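Local coordinates for protein geranyltranstransferase (Marinomonas sp. MED121, PDB 4F62) that probably joins isopentenyl diphosphate to allylic diphosphates, building short isoprenoid chains as farnesyl-diphosphate synthases do, at residues D17-L20 with E21-S25. Residues are numbered along the deposited sequence; the frame is centred on the assembly and turned at random.
Sequences DQYL and EQQLS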
# COMPACT_ATOMS: atom_id res chain seq x y z
N ASP A 17 6.11 19.12 -3.88
CA ASP A 17 7.32 18.89 -3.10
C ASP A 17 7.20 19.37 -1.65
O ASP A 17 7.54 18.64 -0.72
CB ASP A 17 8.54 19.54 -3.77
CG ASP A 17 8.99 18.79 -5.02
OD1 ASP A 17 8.40 17.72 -5.33
OD2 ASP A 17 9.93 19.26 -5.69
N GLN A 18 6.74 20.60 -1.46
CA GLN A 18 6.47 21.12 -0.12
C GLN A 18 5.46 20.26 0.63
O GLN A 18 5.61 20.00 1.82
CB GLN A 18 5.96 22.55 -0.18
CG GLN A 18 7.03 23.61 -0.30
CD GLN A 18 6.44 25.01 -0.38
OE1 GLN A 18 6.22 25.66 0.64
NE2 GLN A 18 6.15 25.46 -1.60
N TYR A 19 4.42 19.82 -0.07
CA TYR A 19 3.36 19.05 0.57
C TYR A 19 3.86 17.67 1.00
O TYR A 19 3.59 17.22 2.11
CB TYR A 19 2.17 18.91 -0.38
CG TYR A 19 0.98 18.18 0.19
CD1 TYR A 19 0.04 18.85 0.97
CD2 TYR A 19 0.78 16.84 -0.08
CE1 TYR A 19 -1.06 18.19 1.47
CE2 TYR A 19 -0.32 16.16 0.43
CZ TYR A 19 -1.23 16.83 1.20
OH TYR A 19 -2.33 16.17 1.71
N LEU A 20 4.61 17.00 0.12
CA LEU A 20 5.23 15.73 0.48
C LEU A 20 6.11 15.90 1.73
O LEU A 20 6.00 15.11 2.68
CB LEU A 20 6.06 15.17 -0.69
CG LEU A 20 5.27 14.49 -1.81
CD1 LEU A 20 6.14 14.42 -3.08
CD2 LEU A 20 4.81 13.09 -1.36
N GLU A 21 6.94 16.94 1.73
CA GLU A 21 7.83 17.23 2.85
C GLU A 21 7.07 17.41 4.15
O GLU A 21 7.47 16.89 5.19
CB GLU A 21 8.65 18.50 2.56
CG GLU A 21 10.14 18.27 2.50
CD GLU A 21 10.72 17.75 3.81
OE1 GLU A 21 11.59 16.85 3.76
OE2 GLU A 21 10.30 18.24 4.88
N GLN A 22 5.98 18.17 4.09
CA GLN A 22 5.17 18.43 5.27
C GLN A 22 4.51 17.14 5.76
O GLN A 22 4.55 16.85 6.95
CB GLN A 22 4.10 19.49 4.98
CG GLN A 22 4.64 20.91 4.88
CD GLN A 22 3.79 21.80 3.97
OE1 GLN A 22 2.75 21.38 3.45
NE2 GLN A 22 4.25 23.03 3.76
N GLN A 23 3.93 16.36 4.86
CA GLN A 23 3.21 15.16 5.28
C GLN A 23 4.13 14.03 5.77
O GLN A 23 3.73 13.23 6.62
CB GLN A 23 2.29 14.65 4.16
CG GLN A 23 1.26 15.67 3.73
CD GLN A 23 0.33 16.07 4.86
OE1 GLN A 23 -0.17 15.22 5.60
NE2 GLN A 23 0.10 17.37 5.02
N LEU A 24 5.35 13.95 5.23
CA LEU A 24 6.29 12.95 5.72
C LEU A 24 6.83 13.44 7.06
O LEU A 24 7.98 13.85 7.16
CB LEU A 24 7.44 12.72 4.72
CG LEU A 24 8.29 11.45 4.94
CD1 LEU A 24 7.41 10.21 4.94
CD2 LEU A 24 9.36 11.30 3.88
N SER A 25 5.97 13.38 8.08
CA SER A 25 6.28 13.94 9.40
C SER A 25 7.38 13.16 10.11
O SER A 25 7.52 11.94 9.96
CB SER A 25 5.02 13.93 10.27
OG SER A 25 4.50 12.61 10.38
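The last turn of helix 5-23, in the all-helical fold of the polyprenyl synthetases, brings Tyr19 and Gln23 together one turn apart. CG of Gln23 lies over one face of the tyrosine ring, 3.8 Å from the centroid of the Tyr19 ring and displaced toward its rim, a CH-pi contact. The tyrosine chain leaves with CG anti to the backbone N (chi1 -178°), which carries the ring along the helix toward Gln23. Gln23 then bends at chi2 (-61°), bringing its amide above the CE1/CZ rim, NE2 of Gln23 3.8 Å from CE1 of Tyr19, the two planes 26° apart. A glutamine suits this place: its flexible methylenes pack on the aromatic while the amide can turn along the rim. Tyrosine offers a flat face to Gln23 CG and also packs against helices 65-86 and 108-126. Replacing Tyr19 by an alanine is likely to take the platform from Gln23 and leave a gap beside Leu125 and Ala72. Beneath the side chains run four helical bonds, from Glu21 N to Asp17 O (3.0 Å) through Leu24 N to Leu20 O (2.9 Å). Leu24 leaves helical geometry and centres an inverse gamma turn, closed by a weak bond from Ser25 N to Gln23 O (2.7 Å). Leu20 and Leu24 are buried against Phe121, where apolar chains avoid the cost of burying a polar group, while the carboxylate of Asp17 forms a charge-balancing salt bridge with Arg47. Main-chain bonds thus hold the helix to its end, and a weak, largely dispersive CH-pi contact favours this placement of Gln23 on Tyr19.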